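Local coordinates for protein SSD1 (Saccharomyces cerevisiae S288C, PDB 7AM1) that binds untranslated regions of mRNA and represses translation as a non-enzymatic member of the RNase II family, and is implicated in control of the G1 phase, at residues G218-S222 with S317-N323; P258-P263 with H296-L301. One frame throughout, in Å; residues are numbered along the deposited sequence.

Interaction 1 (G218-S222 with S317-N323); sequences GQLFS and SILRDNN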
loop_
_atom_site.group_PDB
_atom_site.type_symbol
_atom_site.label_atom_id
_atom_site.label_comp_id
_atom_site.label_asym_id
_atom_site.label_seq_id
_atom_site.Cartn_x
_atom_site.Cartn_y
_atom_site.Cartn_z
ATOM N N GLY A 218 10.106 -10.306 -17.613
ATOM C CA GLY A 218 11.289 -9.888 -16.886
ATOM C C GLY A 218 11.072 -9.559 -15.424
ATOM O O GLY A 218 11.822 -8.758 -14.861
ATOM N N GLN A 219 10.084 -10.173 -14.781
ATOM C CA GLN A 219 9.869 -9.935 -13.360
ATOM C C GLN A 219 11.020 -10.533 -12.557
ATOM O O GLN A 219 11.591 -11.564 -12.921
ATOM C CB GLN A 219 8.540 -10.541 -12.909
ATOM C CG GLN A 219 7.310 -9.870 -13.500
ATOM C CD GLN A 219 6.012 -10.493 -13.018
ATOM O OE1 GLN A 219 5.803 -10.684 -11.819
ATOM N NE2 GLN A 219 5.127 -10.808 -13.956
ATOM N N LEU A 220 11.378 -9.857 -11.467
ATOM C CA LEU A 220 12.480 -10.270 -10.612
ATOM C C LEU A 220 11.951 -10.624 -9.230
ATOM O O LEU A 220 10.922 -10.103 -8.787
ATOM C CB LEU A 220 13.537 -9.166 -10.480
ATOM C CG LEU A 220 14.118 -8.634 -11.790
ATOM C CD1 LEU A 220 14.976 -7.401 -11.539
ATOM C CD2 LEU A 220 14.917 -9.721 -12.490
ATOM N N PHE A 221 12.670 -11.521 -8.554
ATOM C CA PHE A 221 12.294 -12.005 -7.234
ATOM C C PHE A 221 13.530 -12.077 -6.355
ATOM O O PHE A 221 14.522 -12.706 -6.731
ATOM C CB PHE A 221 11.648 -13.392 -7.310
ATOM C CG PHE A 221 10.506 -13.472 -8.273
ATOM C CD1 PHE A 221 9.278 -12.930 -7.955
ATOM C CD2 PHE A 221 10.665 -14.097 -9.498
ATOM C CE1 PHE A 221 8.223 -13.007 -8.844
ATOM C CE2 PHE A 221 9.615 -14.173 -10.390
ATOM C CZ PHE A 221 8.393 -13.623 -10.062
ATOM N N SER A 222 13.466 -11.446 -5.192
ATOM C CA SER A 222 14.524 -11.559 -4.202
ATOM C C SER A 222 14.228 -12.736 -3.280
ATOM O O SER A 222 13.068 -13.095 -3.057
ATOM C CB SER A 222 14.641 -10.274 -3.390
ATOM O OG SER A 222 13.449 -10.052 -2.659
ATOM N N SER A 317 17.362 -4.977 -1.965
ATOM C CA SER A 317 16.537 -6.161 -2.182
ATOM C C SER A 317 15.069 -5.793 -2.346
ATOM O O SER A 317 14.362 -6.382 -3.172
ATOM C CB SER A 317 16.712 -7.136 -1.019
ATOM O OG SER A 317 15.770 -8.189 -1.097
ATOM N N ILE A 318 14.590 -4.824 -1.561
ATOM C CA ILE A 318 13.219 -4.351 -1.720
ATOM C C ILE A 318 13.019 -3.772 -3.112
ATOM O O ILE A 318 12.006 -4.036 -3.770
ATOM C CB ILE A 318 12.872 -3.322 -0.625
ATOM C CG1 ILE A 318 12.744 -4.031 0.725
ATOM C CG2 ILE A 318 11.591 -2.550 -0.994
ATOM C CD1 ILE A 318 12.700 -3.108 1.914
ATOM N N LEU A 319 13.983 -2.982 -3.588
ATOM C CA LEU A 319 13.857 -2.372 -4.907
ATOM C C LEU A 319 13.850 -3.430 -6.005
ATOM O O LEU A 319 12.998 -3.400 -6.902
ATOM C CB LEU A 319 14.982 -1.361 -5.128
ATOM C CG LEU A 319 14.857 -0.034 -4.374
ATOM C CD1 LEU A 319 16.152 0.754 -4.465
ATOM C CD2 LEU A 319 13.697 0.794 -4.910
ATOM N N ARG A 320 14.804 -4.369 -5.957
ATOM C CA ARG A 320 14.892 -5.395 -6.992
ATOM C C ARG A 320 13.672 -6.304 -6.980
ATOM O O ARG A 320 13.168 -6.697 -8.039
ATOM C CB ARG A 320 16.137 -6.259 -6.809
ATOM C CG ARG A 320 17.481 -5.574 -6.760
ATOM C CD ARG A 320 17.932 -5.076 -8.105
ATOM N NE ARG A 320 19.116 -4.236 -7.959
ATOM C CZ ARG A 320 20.357 -4.714 -7.882
ATOM N NH1 ARG A 320 20.574 -6.021 -7.954
ATOM N NH2 ARG A 320 21.385 -3.891 -7.745
ATOM N N ASP A 321 13.215 -6.697 -5.785
ATOM C CA ASP A 321 12.045 -7.560 -5.694
ATOM C C ASP A 321 10.838 -6.895 -6.322
ATOM O O ASP A 321 9.929 -7.580 -6.807
ATOM C CB ASP A 321 11.746 -7.906 -4.240
ATOM C CG ASP A 321 10.730 -9.023 -4.107
ATOM O OD1 ASP A 321 10.866 -10.051 -4.813
ATOM O OD2 ASP A 321 9.805 -8.884 -3.278
ATOM N N ASN A 322 10.798 -5.567 -6.299
ATOM C CA ASN A 322 9.746 -4.808 -6.952
ATOM C C ASN A 322 10.175 -4.255 -8.308
ATOM O O ASN A 322 9.589 -3.279 -8.784
ATOM C CB ASN A 322 9.273 -3.705 -6.010
ATOM C CG ASN A 322 8.518 -4.267 -4.821
ATOM O OD1 ASN A 322 7.379 -4.712 -4.955
ATOM N ND2 ASN A 322 9.158 -4.276 -3.659
ATOM N N ASN A 323 11.198 -4.850 -8.930
ATOM C CA ASN A 323 11.490 -4.661 -10.354
ATOM C C ASN A 323 12.073 -3.291 -10.671
ATOM O O ASN A 323 11.954 -2.807 -11.800
ATOM C CB ASN A 323 10.239 -4.912 -11.198
ATOM C CG ASN A 323 9.663 -6.290 -10.974
ATOM O OD1 ASN A 323 10.255 -7.281 -11.391
ATOM N ND2 ASN A 323 8.550 -6.369 -10.252
HETATM O O HOH W 1 7.257 -9.310 -9.334
HETATM O O HOH W 2 10.428 -12.643 -3.873
#
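Asp321 and Asn323, at the end of helix 311-321 and just after it, accept the backbone N-H groups of Ser222 and Leu220 with their side-chain oxygens. Asn323 OD1 takes the amide of Leu220, 2.8 Å from OD1 to N. The donor sits nearly along the C=O axis of the amide. Asp321 OD1 takes the next N-H but one, with Ser222 N 3.0 Å from OD1 and an almost straight N-H...O angle of 167°. This donor meets OD1 from above the carboxylate plane. Asp321 CG is anti to the backbone N (chi1 -168°), and this directs the carboxylate to the strand.

Water gives a further link. One molecule donates to both Asp321 OD1 and Ser222 O, so OD1 is gripped twice. With an alanine in place of this aspartate, the Ser222 amide would probably be left without its acceptor on the helix, and this water would lose one of its two anchors.

Ser222 OG and Ser317 OG are 3.4 Å apart, a weak hydrogen bond at best; Thr253 OG1 is a second weak partner of Ser222 OG.

Few van der Waals contacts add to this. Leu220 CB lies 3.5 Å from Arg320 O, and the leucine also packs on Val302 and Val284. Ser222 CB and Asp321 CB are 3.8 Å apart. Asn323 also touches Phe701 and Cys705 of helix 689-725.

Asn323 has positive phi and is the C-prime residue of a Schellman motif. The helix of the second cold-shock domain (CSD2), an OB-fold family, ends in this motif and is bonded at that end to the chain leading into strand 221-226.

Interaction 2 (P258-P263 with H296-L301); sequences PLIAIP and HPFGIL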
loop_
_atom_site.group_PDB
_atom_site.type_symbol
_atom_site.label_atom_id
_atom_site.label_comp_id
_atom_site.label_asym_id
_atom_site.label_seq_id
_atom_site.Cartn_x
_atom_site.Cartn_y
_atom_site.Cartn_z
ATOM N N PRO A 258 5.993 -19.314 -5.953
ATOM C CA PRO A 258 6.427 -20.644 -5.518
ATOM C C PRO A 258 7.944 -20.741 -5.491
ATOM O O PRO A 258 8.660 -19.907 -6.053
ATOM C CB PRO A 258 5.827 -21.581 -6.575
ATOM C CG PRO A 258 5.695 -20.736 -7.791
ATOM C CD PRO A 258 5.412 -19.335 -7.309
ATOM N N LEU A 259 8.429 -21.782 -4.815
ATOM C CA LEU A 259 9.839 -22.126 -4.908
ATOM C C LEU A 259 10.222 -22.283 -6.372
ATOM O O LEU A 259 9.447 -22.800 -7.182
ATOM C CB LEU A 259 10.141 -23.421 -4.150
ATOM C CG LEU A 259 10.038 -23.383 -2.626
ATOM C CD1 LEU A 259 10.248 -24.786 -2.048
ATOM C CD2 LEU A 259 11.029 -22.392 -2.032
ATOM N N ILE A 260 11.419 -21.822 -6.711
ATOM C CA ILE A 260 11.918 -21.852 -8.080
ATOM C C ILE A 260 13.106 -22.797 -8.131
ATOM O O ILE A 260 14.040 -22.675 -7.329
ATOM C CB ILE A 260 12.314 -20.452 -8.577
ATOM C CG1 ILE A 260 11.129 -19.489 -8.466
ATOM C CG2 ILE A 260 12.823 -20.544 -10.009
ATOM C CD1 ILE A 260 11.494 -18.020 -8.668
ATOM N N ALA A 261 13.063 -23.743 -9.062
ATOM C CA ALA A 261 14.181 -24.649 -9.275
ATOM C C ALA A 261 15.244 -23.936 -10.101
ATOM O O ALA A 261 14.962 -23.447 -11.200
ATOM C CB ALA A 261 13.713 -25.926 -9.969
ATOM N N ILE A 262 16.453 -23.868 -9.564
ATOM C CA ILE A 262 17.596 -23.260 -10.242
ATOM C C ILE A 262 18.550 -24.395 -10.611
ATOM O O ILE A 262 19.097 -25.049 -9.712
ATOM C CB ILE A 262 18.299 -22.227 -9.353
ATOM C CG1 ILE A 262 17.318 -21.158 -8.857
ATOM C CG2 ILE A 262 19.468 -21.608 -10.106
ATOM C CD1 ILE A 262 16.721 -20.310 -9.939
ATOM N N PRO A 263 18.774 -24.673 -11.893
ATOM C CA PRO A 263 19.830 -25.633 -12.241
ATOM C C PRO A 263 21.150 -25.184 -11.634
ATOM O O PRO A 263 21.579 -24.042 -11.818
ATOM C CB PRO A 263 19.849 -25.601 -13.771
ATOM C CG PRO A 263 18.460 -25.184 -14.150
ATOM C CD PRO A 263 18.028 -24.218 -13.081
ATOM N N HIS A 296 7.057 -27.537 -10.307
ATOM C CA HIS A 296 7.618 -26.255 -9.910
ATOM C C HIS A 296 8.156 -25.537 -11.121
ATOM O O HIS A 296 8.561 -26.173 -12.110
ATOM C CB HIS A 296 8.750 -26.457 -8.892
ATOM C CG HIS A 296 9.675 -27.573 -9.264
ATOM N ND1 HIS A 296 9.600 -28.825 -8.692
ATOM C CD2 HIS A 296 10.668 -27.639 -10.183
ATOM C CE1 HIS A 296 10.518 -29.608 -9.230
ATOM N NE2 HIS A 296 11.181 -28.912 -10.136
ATOM N N PRO A 297 8.181 -24.204 -11.107
ATOM C CA PRO A 297 8.819 -23.465 -12.190
ATOM C C PRO A 297 10.334 -23.582 -12.121
ATOM O O PRO A 297 10.921 -23.897 -11.083
ATOM C CB PRO A 297 8.359 -22.021 -11.963
ATOM C CG PRO A 297 8.098 -21.942 -10.499
ATOM C CD PRO A 297 7.600 -23.302 -10.086
ATOM N N PHE A 298 10.961 -23.355 -13.269
ATOM C CA PHE A 298 12.407 -23.249 -13.376
ATOM C C PHE A 298 12.779 -21.793 -13.619
ATOM O O PHE A 298 12.017 -21.033 -14.226
ATOM C CB PHE A 298 12.943 -24.134 -14.505
ATOM C CG PHE A 298 12.688 -25.604 -14.294
ATOM C CD1 PHE A 298 13.572 -26.377 -13.558
ATOM C CD2 PHE A 298 11.566 -26.210 -14.834
ATOM C CE1 PHE A 298 13.340 -27.729 -13.360
ATOM C CE2 PHE A 298 11.329 -27.559 -14.642
ATOM C CZ PHE A 298 12.218 -28.320 -13.902
ATOM N N GLY A 299 13.962 -21.410 -13.151
ATOM C CA GLY A 299 14.381 -20.026 -13.234
ATOM C C GLY A 299 15.879 -19.868 -13.352
ATOM O O GLY A 299 16.604 -20.859 -13.477
ATOM N N ILE A 300 16.355 -18.622 -13.325
ATOM C CA ILE A 300 17.776 -18.323 -13.418
ATOM C C ILE A 300 18.135 -17.374 -12.282
ATOM O O ILE A 300 17.286 -16.657 -11.749
ATOM C CB ILE A 300 18.142 -17.687 -14.778
ATOM C CG1 ILE A 300 17.394 -16.362 -14.958
ATOM C CG2 ILE A 300 17.783 -18.631 -15.915
ATOM C CD1 ILE A 300 17.724 -15.605 -16.243
ATOM N N LEU A 301 19.419 -17.354 -11.933
ATOM C CA LEU A 301 19.933 -16.369 -10.990
ATOM C C LEU A 301 20.328 -15.115 -11.752
ATOM O O LEU A 301 21.047 -15.191 -12.754
ATOM C CB LEU A 301 21.132 -16.901 -10.211
ATOM C CG LEU A 301 20.859 -17.983 -9.174
ATOM C CD1 LEU A 301 22.146 -18.337 -8.445
ATOM C CD2 LEU A 301 19.806 -17.511 -8.189
#
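Ala261 pairs with Phe298 through a single backbone bridge. Ala261 N donates to Pro297 O at 2.9 Å, and Gly299 N donates to Ala261 O at 3.0 Å. Both bonds of the alanine therefore go to the residues flanking Phe298, the pattern of a parallel pair. Phe298 CA adds a CA-H...O contact to Ala261 O. Leu259 O is buried against the ring of Pro297 and has no hydrogen-bonding partner.

The strands run in broadly the same direction but diverge by 59°, so the pairing is short. Strands 260-263 and 298-307 are the two outermost strands of the five-stranded sheet of CSD2. Their bridge closes the curled sheet, as the third and fifth strands do in an OB-fold barrel.

Van der Waals contacts surround the bridge. On one side, the Ala261 methyl meets two aromatic rings obliquely. Ala261 CB is 3.5 Å from His296 CD2 and 3.6 Å from Phe298 CD1. His296 CD2 in turn lies over one face of the Phe298 ring, offset toward its rim. Outside the contact, Arg289 makes a cation-pi interaction with Phe298, and Trp249 stacks edge-to-face with His296.

Gly299 lies against two isoleucines. Ile260 CG2 is 3.5 Å from Gly299 N, and a CB on the glycine would clash with that methyl. Ile262 CG1 is anti to the carbonyl carbon, and a chi2 of -64° turns Ile262 CD1 back, to 3.5 Å from Gly299 C. Its other branch, CG2, packs on Leu301 CG, with the two side chains crossing at about a right angle.

At the opposite end, Pro258 CG rests 3.8 Å from Pro297 CG. Trp290 packs on both of these prolines.

The centres of interactions 1 and 2 lie about 15 Å apart, and both reach the five-stranded sheet of CSD2. Along the chain, interaction 2 is nested inside the loop closed by interaction 1. Strand 221-226 comes first, then strand 260-263 and strand 298-307, and helix 311-321 follows directly. The two contacts meet where Phe221 packs on Ile260. Interaction 2 is where the sheet closes. Interaction 1 joins the helix that follows the last strand to the central strand 221-226 and the residues leading into it, on the side where helix 689-725 approaches. The sheet of CSD2 thus makes contact with both helices near interaction 1.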